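Local coordinates for protein aminotransferase, class I (Staphylococcus aureus, PDB 2O1B) that probably transfers amino groups between amino acids such as aspartate and 2-oxo acids, using bound pyridoxal-5'-phosphate, at residues A[50-55]-A[360-365]; A[169-174]-A[185-190]; A[326-331]-A[398-403]; A[338-343]-A[375-380]; A[348-353]-A[366-371]. One frame throughout, in Å; residues are numbered along the deposited sequence.

Interaction 1: A[50-55]-A[360-365]; sequences INMAVG and KSILVA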
# COMPACT_ATOMS: atom_id res chain seq x y z
N ILE A 50 27.46 -4.36 -16.49
CA ILE A 50 27.51 -4.27 -15.03
C ILE A 50 26.51 -3.18 -14.64
O ILE A 50 26.64 -2.02 -15.04
CB ILE A 50 28.93 -3.95 -14.51
CG1 ILE A 50 29.93 -4.97 -15.04
CG2 ILE A 50 28.95 -3.92 -12.98
CD1 ILE A 50 31.38 -4.55 -14.91
N ASN A 51 25.49 -3.58 -13.88
CA ASN A 51 24.41 -2.69 -13.48
C ASN A 51 24.70 -2.11 -12.12
O ASN A 51 24.39 -2.73 -11.11
CB ASN A 51 23.07 -3.44 -13.48
CG ASN A 51 21.87 -2.53 -13.33
OD1 ASN A 51 21.98 -1.33 -13.02
ND2 ASN A 51 20.68 -3.09 -13.54
N MSE A 52 25.32 -0.93 -12.10
CA MSE A 52 25.70 -0.26 -10.85
C MSE A 52 24.67 0.82 -10.51
O MSE A 52 24.97 1.78 -9.79
CB MSE A 52 27.09 0.36 -10.98
CG MSE A 52 28.15 -0.58 -11.52
SE MSE A 52 29.92 0.16 -11.41
CE MSE A 52 30.41 -0.43 -9.62
N ALA A 53 23.46 0.66 -11.03
CA ALA A 53 22.37 1.58 -10.76
C ALA A 53 21.42 0.99 -9.70
O ALA A 53 20.35 1.54 -9.43
CB ALA A 53 21.63 1.88 -12.04
N VAL A 54 21.84 -0.11 -9.08
CA VAL A 54 21.01 -0.87 -8.15
C VAL A 54 21.03 -0.32 -6.73
O VAL A 54 22.09 -0.08 -6.14
CB VAL A 54 21.35 -2.42 -8.15
CG1 VAL A 54 21.57 -2.96 -9.57
CG2 VAL A 54 22.56 -2.76 -7.26
N GLY A 55 19.85 -0.09 -6.17
CA GLY A 55 19.75 -0.03 -4.73
C GLY A 55 19.90 -1.48 -4.31
O GLY A 55 19.93 -2.38 -5.16
N LYS A 360 31.10 1.78 -22.05
CA LYS A 360 31.68 0.93 -21.01
C LYS A 360 30.75 -0.16 -20.46
O LYS A 360 31.17 -0.96 -19.60
CB LYS A 360 32.21 1.80 -19.86
CG LYS A 360 33.41 2.66 -20.26
CD LYS A 360 34.65 1.81 -20.42
CE LYS A 360 35.85 2.62 -20.87
NZ LYS A 360 37.11 1.86 -20.69
N SER A 361 29.52 -0.21 -20.96
CA SER A 361 28.48 -1.13 -20.46
C SER A 361 28.34 -1.11 -18.93
O SER A 361 28.15 -2.14 -18.29
CB SER A 361 28.72 -2.56 -20.96
OG SER A 361 28.53 -2.65 -22.37
N ILE A 362 28.46 0.09 -18.36
CA ILE A 362 28.22 0.32 -16.94
C ILE A 362 26.96 1.17 -16.78
O ILE A 362 26.91 2.30 -17.25
CB ILE A 362 29.41 1.03 -16.24
CG1 ILE A 362 30.65 0.14 -16.24
CG2 ILE A 362 29.06 1.40 -14.80
CD1 ILE A 362 31.90 0.82 -15.71
N LEU A 363 25.95 0.61 -16.12
CA LEU A 363 24.76 1.38 -15.82
C LEU A 363 24.95 2.08 -14.48
O LEU A 363 25.25 1.43 -13.49
CB LEU A 363 23.51 0.50 -15.78
CG LEU A 363 22.19 0.99 -16.40
CD1 LEU A 363 21.01 0.48 -15.57
CD2 LEU A 363 22.10 2.51 -16.58
N VAL A 364 24.80 3.40 -14.47
CA VAL A 364 24.87 4.13 -13.22
C VAL A 364 23.60 4.94 -13.06
O VAL A 364 22.81 5.07 -14.00
CB VAL A 364 26.11 5.08 -13.13
CG1 VAL A 364 27.42 4.29 -13.21
CG2 VAL A 364 26.06 6.19 -14.20
N ALA A 365 23.40 5.47 -11.86
CA ALA A 365 22.32 6.39 -11.62
C ALA A 365 22.83 7.82 -11.78
O ALA A 365 23.73 8.25 -11.06
CB ALA A 365 21.73 6.17 -10.24
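A two-stranded parallel sheet, formed by strands 50-51 and 362-363, pins the N-terminal part of the chain to the C-terminal part across some 300 residues. I50 sits between two partners: its N-H donates to S361 O at 2.9 Å in a nearly straight bond (171°), and I50 O accepts from L363 N, also at 2.9 Å. The same I50 carbonyl oxygen takes a CA-H...O contact from I362. The next bond is weak: M52 N approaches L363 O to 2.7 Å, but at an angle of 128°.

The little sheet lies against the antiparallel sheet of strands 330-331, 338-342, 377-381 and 365-366, beside strand 377-381 and helix 388-397, consistent with the small domain of a class I aminotransferase. The side chains divide between its two faces. On the face of I50 and I362, the selenomethionine M52 crosses I362 at a slant, its selenium atom SE 3.7 Å from I362 CG2. On the other face N51 runs alongside L363. With CG anti to the backbone N (chi1 -169°), the N51 amide is turned so that OD1 lies 3.3 Å from L363 CD1 while also accepting from A53 N in an Asx turn. A53 CB then rests against the same methyl, L363 CD1, at 3.8 Å.

Interaction 2: A[169-174]-A[185-190]; sequences PDWSKV and IYLTYP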
# COMPACT_ATOMS: atom_id res chain seq x y z
N PRO A 169 22.91 19.98 6.65
CA PRO A 169 22.09 21.18 6.47
C PRO A 169 22.78 22.41 7.05
O PRO A 169 23.51 22.31 8.03
CB PRO A 169 20.83 20.88 7.28
CG PRO A 169 20.84 19.39 7.51
CD PRO A 169 22.28 19.04 7.59
N ASP A 170 22.55 23.56 6.42
CA ASP A 170 22.99 24.82 6.99
C ASP A 170 21.77 25.71 7.13
O ASP A 170 21.37 26.40 6.18
CB ASP A 170 24.07 25.50 6.14
CG ASP A 170 24.65 26.74 6.82
OD1 ASP A 170 25.70 27.24 6.37
OD2 ASP A 170 24.07 27.23 7.81
N TRP A 171 21.19 25.67 8.32
CA TRP A 171 19.91 26.30 8.58
C TRP A 171 19.98 27.82 8.44
O TRP A 171 18.99 28.46 8.10
CB TRP A 171 19.39 25.89 9.96
CG TRP A 171 19.33 24.39 10.16
CD1 TRP A 171 20.08 23.66 11.04
CD2 TRP A 171 18.50 23.45 9.46
NE1 TRP A 171 19.76 22.32 10.93
CE2 TRP A 171 18.79 22.17 9.97
CE3 TRP A 171 17.53 23.57 8.46
CZ2 TRP A 171 18.15 21.01 9.52
CZ3 TRP A 171 16.89 22.43 8.00
CH2 TRP A 171 17.21 21.16 8.54
N SER A 172 21.16 28.39 8.68
CA SER A 172 21.35 29.83 8.56
C SER A 172 21.30 30.31 7.11
O SER A 172 21.10 31.49 6.84
CB SER A 172 22.65 30.28 9.23
OG SER A 172 23.78 29.99 8.41
N LYS A 173 21.49 29.37 6.17
CA LYS A 173 21.48 29.70 4.75
C LYS A 173 20.11 29.49 4.08
O LYS A 173 19.91 29.92 2.94
CB LYS A 173 22.56 28.91 4.01
CG LYS A 173 23.98 29.44 4.20
CD LYS A 173 24.99 28.43 3.66
CE LYS A 173 26.43 28.82 4.00
NZ LYS A 173 27.10 29.52 2.88
N VAL A 174 19.18 28.83 4.77
CA VAL A 174 17.80 28.74 4.29
C VAL A 174 17.15 30.13 4.43
O VAL A 174 17.24 30.76 5.49
CB VAL A 174 16.95 27.69 5.06
CG1 VAL A 174 15.58 27.49 4.39
CG2 VAL A 174 17.69 26.34 5.15
N ILE A 185 10.03 18.76 6.90
CA ILE A 185 11.39 18.62 6.40
C ILE A 185 11.79 17.15 6.34
O ILE A 185 11.69 16.43 7.33
CB ILE A 185 12.40 19.37 7.31
CG1 ILE A 185 12.03 20.85 7.40
CG2 ILE A 185 13.83 19.20 6.79
CD1 ILE A 185 12.95 21.64 8.29
N TYR A 186 12.25 16.71 5.18
CA TYR A 186 12.85 15.38 5.08
C TYR A 186 14.34 15.46 5.30
O TYR A 186 15.01 16.37 4.78
CB TYR A 186 12.57 14.74 3.72
CG TYR A 186 11.18 14.23 3.57
CD1 TYR A 186 10.11 15.11 3.42
CD2 TYR A 186 10.91 12.87 3.57
CE1 TYR A 186 8.81 14.64 3.28
CE2 TYR A 186 9.62 12.39 3.41
CZ TYR A 186 8.57 13.28 3.27
OH TYR A 186 7.28 12.81 3.11
N LEU A 187 14.85 14.51 6.07
CA LEU A 187 16.28 14.36 6.25
C LEU A 187 16.59 12.89 5.99
O LEU A 187 15.73 12.04 6.21
CB LEU A 187 16.72 14.78 7.66
CG LEU A 187 16.59 16.28 7.98
CD1 LEU A 187 16.98 16.59 9.41
CD2 LEU A 187 17.42 17.14 7.00
N THR A 188 17.80 12.62 5.52
CA THR A 188 18.20 11.27 5.13
C THR A 188 19.69 11.10 5.41
O THR A 188 20.52 11.63 4.68
CB THR A 188 17.98 11.05 3.60
OG1 THR A 188 16.77 11.69 3.18
CG2 THR A 188 17.93 9.57 3.27
N TYR A 189 20.00 10.39 6.49
CA TYR A 189 21.36 10.04 6.87
C TYR A 189 21.42 8.59 7.37
O TYR A 189 20.78 8.24 8.36
CB TYR A 189 21.94 11.02 7.91
CG TYR A 189 22.00 12.42 7.35
CD1 TYR A 189 20.99 13.34 7.61
CD2 TYR A 189 23.04 12.80 6.49
CE1 TYR A 189 21.02 14.62 7.06
CE2 TYR A 189 23.07 14.06 5.92
CZ TYR A 189 22.07 14.97 6.22
OH TYR A 189 22.13 16.21 5.66
N PRO A 190 22.18 7.74 6.68
CA PRO A 190 22.98 8.04 5.49
C PRO A 190 22.18 8.55 4.29
O PRO A 190 21.10 8.00 3.99
CB PRO A 190 23.63 6.69 5.16
CG PRO A 190 23.63 5.95 6.43
CD PRO A 190 22.34 6.33 7.09
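The W171 indole has P169 CB above one face, offset toward the rim, while methyl groups of I185 and L187 reach the far end of its six-membered ring obliquely. I185 CD1 comes to 4.0 Å from W171 CZ3, the two side chains meeting from opposite directions, and L187 CD2 lies 4.3 Å from W171 CH2. The same L187 methyl, CD2, also touches P169 CG at 4.1 Å, so it is shared between the proline and the indole. Y189 and P169 come from opposite directions, the proline CD oblique to the ring and 3.4 Å from Y189 OH; the polar partner of that hydroxyl is Y167 O. Helix 200-210 adds to the cluster through F210, which meets the indole edge-to-face. The contact is van der Waals packing, largely apolar, and fastens the loop before helix 176-181 over one side of strand 182-187. This is outer packing on the central sheet of the fold type I PLP domain, the strand leading directly to T188 of the cofactor pocket.

Interaction 3: A[326-331]-A[398-403]; sequences ADLPFV and ELAYLY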
# COMPACT_ATOMS: atom_id res chain seq x y z
N ALA A 326 43.81 6.45 -9.47
CA ALA A 326 43.76 6.93 -10.86
C ALA A 326 43.28 8.38 -10.95
O ALA A 326 43.00 8.88 -12.04
CB ALA A 326 42.90 6.00 -11.71
N ASP A 327 43.20 9.04 -9.79
CA ASP A 327 42.78 10.44 -9.70
C ASP A 327 41.42 10.69 -10.36
O ASP A 327 41.27 11.63 -11.15
CB ASP A 327 43.84 11.40 -10.27
CG ASP A 327 45.12 11.44 -9.43
OD1 ASP A 327 45.03 11.57 -8.19
OD2 ASP A 327 46.23 11.33 -10.02
N LEU A 328 40.44 9.84 -10.06
CA LEU A 328 39.04 10.09 -10.39
C LEU A 328 38.43 10.76 -9.17
O LEU A 328 38.49 10.19 -8.08
CB LEU A 328 38.29 8.77 -10.67
CG LEU A 328 38.44 7.87 -11.90
CD1 LEU A 328 37.37 8.17 -12.94
CD2 LEU A 328 39.81 7.87 -12.54
N PRO A 329 37.85 11.96 -9.33
CA PRO A 329 37.24 12.70 -8.21
C PRO A 329 35.88 12.16 -7.74
O PRO A 329 34.93 12.08 -8.52
CB PRO A 329 37.08 14.12 -8.76
CG PRO A 329 36.96 13.93 -10.23
CD PRO A 329 37.78 12.72 -10.59
N PHE A 330 35.80 11.78 -6.47
CA PHE A 330 34.55 11.29 -5.88
C PHE A 330 34.35 11.91 -4.49
O PHE A 330 35.27 12.52 -3.93
CB PHE A 330 34.58 9.75 -5.78
CG PHE A 330 35.72 9.21 -4.94
CD1 PHE A 330 35.55 8.97 -3.59
CD2 PHE A 330 36.97 8.95 -5.51
CE1 PHE A 330 36.60 8.48 -2.80
CE2 PHE A 330 38.02 8.46 -4.74
CZ PHE A 330 37.84 8.23 -3.39
N VAL A 331 33.15 11.76 -3.95
CA VAL A 331 32.88 12.11 -2.56
C VAL A 331 32.93 10.81 -1.76
O VAL A 331 32.16 9.88 -2.01
CB VAL A 331 31.54 12.87 -2.41
CG1 VAL A 331 31.15 13.04 -0.95
CG2 VAL A 331 31.64 14.23 -3.10
N GLU A 398 40.16 3.56 -16.42
CA GLU A 398 40.56 3.80 -17.81
C GLU A 398 40.12 5.19 -18.29
O GLU A 398 40.70 5.75 -19.23
CB GLU A 398 39.99 2.70 -18.72
CG GLU A 398 40.61 2.61 -20.11
CD GLU A 398 39.91 3.49 -21.16
OE1 GLU A 398 38.79 3.98 -20.90
OE2 GLU A 398 40.49 3.68 -22.25
N LEU A 399 39.12 5.75 -17.62
CA LEU A 399 38.54 7.04 -18.02
C LEU A 399 39.20 8.23 -17.32
O LEU A 399 38.73 9.36 -17.45
CB LEU A 399 37.03 7.05 -17.77
CG LEU A 399 36.21 5.94 -18.45
CD1 LEU A 399 34.78 5.94 -17.92
CD2 LEU A 399 36.24 6.11 -19.97
N ALA A 400 40.30 7.97 -16.61
CA ALA A 400 41.05 9.01 -15.89
C ALA A 400 41.42 10.20 -16.78
O ALA A 400 41.41 11.34 -16.32
CB ALA A 400 42.31 8.41 -15.27
N TYR A 401 41.74 9.92 -18.05
CA TYR A 401 42.08 10.96 -19.02
C TYR A 401 40.97 12.01 -19.20
O TYR A 401 41.25 13.15 -19.57
CB TYR A 401 42.49 10.33 -20.37
CG TYR A 401 41.34 9.79 -21.19
CD1 TYR A 401 40.71 10.58 -22.15
CD2 TYR A 401 40.88 8.48 -21.01
CE1 TYR A 401 39.64 10.09 -22.90
CE2 TYR A 401 39.81 7.98 -21.76
CZ TYR A 401 39.20 8.79 -22.71
OH TYR A 401 38.14 8.31 -23.45
N LEU A 402 39.72 11.62 -18.94
CA LEU A 402 38.59 12.53 -19.12
C LEU A 402 38.57 13.62 -18.06
O LEU A 402 38.00 14.69 -18.27
CB LEU A 402 37.26 11.76 -19.10
CG LEU A 402 36.92 10.90 -20.33
CD1 LEU A 402 35.72 10.04 -20.04
CD2 LEU A 402 36.66 11.75 -21.56
N TYR A 403 39.21 13.36 -16.92
CA TYR A 403 39.16 14.26 -15.78
C TYR A 403 40.27 15.31 -15.74
O TYR A 403 40.21 16.26 -14.95
CB TYR A 403 39.12 13.47 -14.49
CG TYR A 403 37.81 12.75 -14.27
CD1 TYR A 403 36.73 13.39 -13.64
CD2 TYR A 403 37.63 11.44 -14.71
CE1 TYR A 403 35.54 12.74 -13.43
CE2 TYR A 403 36.43 10.79 -14.51
CZ TYR A 403 35.39 11.44 -13.87
OH TYR A 403 34.21 10.78 -13.67
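The chain leaves helix 302-325 through a Schellman motif, with D327 in positive phi as its C-prime residue, and then runs past the helical-looking turn of 400-403 with the CA atoms of L328 and A400 6.0 Å apart. The A400 methyl touches two neighbours on one side: CB lies 3.3 Å from A326 O and 3.7 Å from L328 CD2. Y403 supplies the broader surface. Its ring is reached over one face by the P329 pyrrolidine, whose CD stands 3.7 Å from the ring centroid and 29° off the ring normal, a CH-pi contact. Because Y403 CG is anti to its carbonyl carbon (chi1 -70°), the ring swings toward the 326-331 segment, and its hydroxyl bonds to E342 O of the adjoining strand. F352 of helix 349-360 also packs on this tyrosine. Between the two segments the adhesion is mainly apolar and CH-pi, joining the C-terminal tail to the edge of the small-domain sheet. The directional element comes from the tyrosine hydroxyl, whose bond to E342 O fixes the far end of the ring while P329 covers a face.

Interaction 4: A[338-343]-A[375-380]; sequences YVWLET and NRYVRI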
# COMPACT_ATOMS: atom_id res chain seq x y z
N TYR A 338 26.50 3.17 -1.79
CA TYR A 338 26.91 3.83 -3.04
C TYR A 338 28.21 4.62 -2.94
O TYR A 338 28.67 4.97 -1.84
CB TYR A 338 25.81 4.76 -3.55
CG TYR A 338 24.39 4.26 -3.40
CD1 TYR A 338 23.81 3.45 -4.38
CD2 TYR A 338 23.62 4.62 -2.30
CE1 TYR A 338 22.50 2.99 -4.25
CE2 TYR A 338 22.31 4.17 -2.16
CZ TYR A 338 21.75 3.36 -3.14
OH TYR A 338 20.45 2.92 -3.01
N VAL A 339 28.81 4.92 -4.10
CA VAL A 339 29.79 6.01 -4.19
C VAL A 339 29.27 7.12 -5.13
O VAL A 339 28.69 6.83 -6.17
CB VAL A 339 31.22 5.50 -4.57
CG1 VAL A 339 32.24 6.65 -4.59
CG2 VAL A 339 31.69 4.44 -3.58
N TRP A 340 29.43 8.36 -4.70
CA TRP A 340 28.95 9.57 -5.40
C TRP A 340 30.16 10.09 -6.17
O TRP A 340 31.11 10.59 -5.57
CB TRP A 340 28.46 10.56 -4.33
CG TRP A 340 27.76 11.85 -4.71
CD1 TRP A 340 28.08 13.10 -4.27
CD2 TRP A 340 26.59 12.01 -5.54
NE1 TRP A 340 27.20 14.03 -4.77
CE2 TRP A 340 26.27 13.39 -5.55
CE3 TRP A 340 25.78 11.12 -6.26
CZ2 TRP A 340 25.20 13.91 -6.28
CZ3 TRP A 340 24.70 11.64 -6.99
CH2 TRP A 340 24.42 13.01 -7.00
N LEU A 341 30.12 9.92 -7.50
CA LEU A 341 31.25 10.17 -8.40
C LEU A 341 31.02 11.43 -9.22
O LEU A 341 29.94 11.61 -9.77
CB LEU A 341 31.39 8.99 -9.38
CG LEU A 341 32.68 8.52 -10.08
CD1 LEU A 341 32.38 8.28 -11.55
CD2 LEU A 341 33.90 9.42 -9.94
N GLU A 342 32.03 12.29 -9.31
CA GLU A 342 31.97 13.45 -10.22
C GLU A 342 31.92 13.00 -11.68
O GLU A 342 32.60 12.04 -12.06
CB GLU A 342 33.19 14.36 -10.02
CG GLU A 342 33.26 15.04 -8.66
CD GLU A 342 34.13 16.30 -8.66
OE1 GLU A 342 34.23 16.98 -9.69
OE2 GLU A 342 34.73 16.59 -7.60
N THR A 343 31.12 13.70 -12.48
CA THR A 343 31.23 13.60 -13.92
C THR A 343 32.46 14.39 -14.40
O THR A 343 32.86 15.37 -13.75
CB THR A 343 29.98 14.11 -14.66
OG1 THR A 343 29.79 15.51 -14.40
CG2 THR A 343 28.75 13.30 -14.25
N ASN A 375 23.57 17.43 -10.63
CA ASN A 375 23.77 17.59 -12.07
C ASN A 375 25.13 17.10 -12.60
O ASN A 375 25.23 16.65 -13.75
CB ASN A 375 23.55 19.05 -12.49
CG ASN A 375 23.19 19.18 -13.94
OD1 ASN A 375 22.29 18.49 -14.43
ND2 ASN A 375 23.90 20.05 -14.66
N ARG A 376 26.16 17.18 -11.77
CA ARG A 376 27.51 16.79 -12.19
C ARG A 376 28.10 15.66 -11.36
O ARG A 376 29.31 15.62 -11.09
CB ARG A 376 28.43 18.01 -12.27
CG ARG A 376 27.86 19.12 -13.16
CD ARG A 376 28.85 19.65 -14.17
NE ARG A 376 28.21 20.54 -15.14
CZ ARG A 376 28.07 20.28 -16.44
NH1 ARG A 376 28.55 19.16 -16.97
NH2 ARG A 376 27.46 21.17 -17.22
N TYR A 377 27.23 14.73 -10.97
CA TYR A 377 27.64 13.50 -10.30
C TYR A 377 26.84 12.33 -10.82
O TYR A 377 25.76 12.50 -11.38
CB TYR A 377 27.37 13.57 -8.81
CG TYR A 377 28.21 14.53 -8.03
CD1 TYR A 377 29.35 14.09 -7.37
CD2 TYR A 377 27.87 15.88 -7.96
CE1 TYR A 377 30.13 14.97 -6.65
CE2 TYR A 377 28.64 16.76 -7.24
CZ TYR A 377 29.78 16.30 -6.59
OH TYR A 377 30.55 17.18 -5.86
N VAL A 378 27.36 11.13 -10.58
CA VAL A 378 26.61 9.91 -10.79
C VAL A 378 26.70 9.06 -9.53
O VAL A 378 27.69 9.14 -8.78
CB VAL A 378 27.09 9.14 -12.04
CG1 VAL A 378 26.84 9.96 -13.31
CG2 VAL A 378 28.57 8.75 -11.92
N ARG A 379 25.66 8.26 -9.29
CA ARG A 379 25.62 7.35 -8.15
C ARG A 379 25.97 5.93 -8.59
O ARG A 379 25.44 5.42 -9.59
CB ARG A 379 24.22 7.38 -7.53
CG ARG A 379 24.12 6.78 -6.12
CD ARG A 379 22.66 6.55 -5.74
NE ARG A 379 22.06 5.47 -6.54
CZ ARG A 379 20.80 5.06 -6.45
NH1 ARG A 379 19.96 5.61 -5.57
NH2 ARG A 379 20.38 4.06 -7.22
N ILE A 380 26.86 5.31 -7.85
CA ILE A 380 27.42 4.01 -8.22
C ILE A 380 27.14 3.03 -7.09
O ILE A 380 27.60 3.23 -5.96
CB ILE A 380 28.93 4.13 -8.49
CG1 ILE A 380 29.16 4.87 -9.82
CG2 ILE A 380 29.60 2.76 -8.48
CD1 ILE A 380 30.61 5.17 -10.13
O HOH W 1 30.99 17.75 -10.38
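W340 and R379, a non-hydrogen-bonded pair, both swing CG away from their own backbone N (chi1 -174° and -164°), so that the two side chains extend from one face of the sheet and each finds an aromatic partner. The W340 indole stacks on Y377 in an offset arrangement, the five-membered ring centroid 3.9 Å from that of the tyrosine and the planes 4° apart; Y377 CB covers the indole six-membered ring. R379 bends at chi3 and lays its guanidinium flat on Y338, centres 4.1 Å apart, while NH1 bonds to N192. L341, V378 and I380 pack on the opposite face, L341 CD1 3.8 Å from I380 CD1. Backbone bonds pair V339 with I380 and L341 with V378, and T343 N adds one to R376 O at 3.0 Å. These are the central strands of the antiparallel small-domain sheet of a class I aminotransferase, and the Y338-R379 end faces the cofactor site; in relatives an arginine placed like R379 binds the substrate carboxylate.

Interaction 5: A[348-353]-A[366-371]; sequences DSEQFE and PGKPFG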
# COMPACT_ATOMS: atom_id res chain seq x y z
N ASP A 348 27.45 16.22 -18.41
CA ASP A 348 26.56 16.26 -17.26
C ASP A 348 26.25 14.82 -16.82
O ASP A 348 26.80 13.87 -17.40
CB ASP A 348 25.31 17.12 -17.51
CG ASP A 348 24.38 16.57 -18.58
OD1 ASP A 348 24.27 15.33 -18.77
OD2 ASP A 348 23.70 17.39 -19.24
N SER A 349 25.41 14.66 -15.80
CA SER A 349 25.12 13.35 -15.23
C SER A 349 24.45 12.40 -16.23
O SER A 349 24.74 11.20 -16.26
CB SER A 349 24.28 13.48 -13.96
OG SER A 349 22.92 13.75 -14.24
N GLU A 350 23.58 12.96 -17.06
CA GLU A 350 22.84 12.17 -18.04
C GLU A 350 23.69 11.82 -19.26
O GLU A 350 23.60 10.71 -19.79
CB GLU A 350 21.54 12.88 -18.43
CG GLU A 350 20.54 13.00 -17.28
CD GLU A 350 19.24 13.70 -17.68
OE1 GLU A 350 18.18 13.03 -17.63
OE2 GLU A 350 19.26 14.90 -18.04
N GLN A 351 24.52 12.77 -19.68
CA GLN A 351 25.49 12.53 -20.75
C GLN A 351 26.54 11.51 -20.32
O GLN A 351 26.91 10.64 -21.11
CB GLN A 351 26.17 13.83 -21.17
CG GLN A 351 25.29 14.72 -22.04
CD GLN A 351 25.81 16.13 -22.16
OE1 GLN A 351 26.62 16.59 -21.35
NE2 GLN A 351 25.34 16.85 -23.18
N PHE A 352 27.00 11.61 -19.08
CA PHE A 352 27.96 10.64 -18.55
C PHE A 352 27.30 9.27 -18.34
O PHE A 352 27.94 8.25 -18.57
CB PHE A 352 28.60 11.15 -17.25
CG PHE A 352 29.88 10.43 -16.87
CD1 PHE A 352 30.09 10.02 -15.56
CD2 PHE A 352 30.88 10.18 -17.82
CE1 PHE A 352 31.27 9.38 -15.19
CE2 PHE A 352 32.07 9.54 -17.46
CZ PHE A 352 32.26 9.13 -16.14
N GLU A 353 26.03 9.26 -17.93
CA GLU A 353 25.28 8.01 -17.80
C GLU A 353 25.20 7.29 -19.15
O GLU A 353 25.49 6.10 -19.24
CB GLU A 353 23.87 8.26 -17.26
CG GLU A 353 23.02 6.98 -17.15
CD GLU A 353 21.52 7.22 -17.32
OE1 GLU A 353 21.09 8.39 -17.52
OE2 GLU A 353 20.76 6.22 -17.25
N PRO A 366 22.25 8.56 -12.74
CA PRO A 366 22.59 9.96 -12.92
C PRO A 366 22.18 10.78 -11.70
O PRO A 366 21.15 10.52 -11.09
CB PRO A 366 21.75 10.37 -14.14
CG PRO A 366 20.62 9.40 -14.18
CD PRO A 366 21.23 8.11 -13.71
N GLY A 367 22.99 11.77 -11.36
CA GLY A 367 22.69 12.63 -10.23
C GLY A 367 21.45 13.49 -10.40
O GLY A 367 20.88 13.94 -9.41
N LYS A 368 21.03 13.72 -11.65
CA LYS A 368 19.98 14.71 -11.93
C LYS A 368 18.67 14.53 -11.14
O LYS A 368 18.25 15.45 -10.46
CB LYS A 368 19.70 14.87 -13.43
CG LYS A 368 18.56 15.86 -13.73
CD LYS A 368 18.69 16.47 -15.12
CE LYS A 368 17.46 17.30 -15.50
NZ LYS A 368 17.11 18.30 -14.45
N PRO A 369 18.03 13.34 -11.24
CA PRO A 369 16.81 13.10 -10.48
C PRO A 369 16.94 13.26 -8.96
O PRO A 369 15.94 13.37 -8.27
CB PRO A 369 16.45 11.64 -10.83
CG PRO A 369 17.67 11.05 -11.38
CD PRO A 369 18.39 12.17 -12.06
N PHE A 370 18.17 13.27 -8.44
CA PHE A 370 18.39 13.48 -7.00
C PHE A 370 18.42 14.97 -6.64
O PHE A 370 18.45 15.35 -5.47
CB PHE A 370 19.68 12.78 -6.57
CG PHE A 370 19.66 11.30 -6.79
CD1 PHE A 370 18.99 10.46 -5.91
CD2 PHE A 370 20.31 10.74 -7.90
CE1 PHE A 370 18.96 9.09 -6.12
CE2 PHE A 370 20.30 9.36 -8.11
CZ PHE A 370 19.62 8.54 -7.22
N GLY A 371 18.35 15.81 -7.67
CA GLY A 371 18.28 17.26 -7.51
C GLY A 371 19.29 17.98 -8.37
O GLY A 371 20.20 17.34 -8.92
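Polar contacts between the start of helix 349-360 and the turn 366-371 centre on S349. Its OG lies between the backbone N and the carbonyl carbon (chi1 77°), which directs it at the turn, where it accepts a weak bond from K368 N at 3.2 Å with an angle of 135°. The helix end carrying this serine is fixed by a capping box: Q351 N donates to D348 OD1 at 2.7 Å, and D348 N returns a bond to Q351 OE1.

Van der Waals contacts surround that weak bond. S349 CB packs on G367 N at 3.4 Å, and S349 OG also touches P366 CB. One turn along, the extended E353 lies obliquely across the P366 ring, its OE1 3.5 Å from P366 CG. E350 and K368 meet through the aliphatic part of the lysine, E350 OE2 being 3.4 Å from K368 CD.

The opposite charges of E350 and K368 do not meet: E350 OE2 and K368 NZ are 5.4 Å apart, too far for a salt bridge, so any attraction between them is probably diffuse. The helix start is thus joined to the turn between strands 365-366 and 377-381 mainly by close packing around one weak hydrogen bond.

In the fold
Interactions 1, 3, 4 and 5 form one continuous block on the same side of the chain's centre, with interaction 4 in its middle. The centre of interaction 4 lies about 8 Å from that of interaction 5, about 11 Å from that of interaction 1 and about 12 Å from that of interaction 3. Strand 377-381 bonds to A365 of interaction 1 and G367 of interaction 5, while V331 of interaction 3 bonds to W340. K360 and E398 bridge interactions 1 and 3. Interaction 2 stands apart, its nearest atoms about 7 Å from interaction 4. The cofactor lies near both groups: T188 touches it and the Y338 side chain comes within about 4 Å.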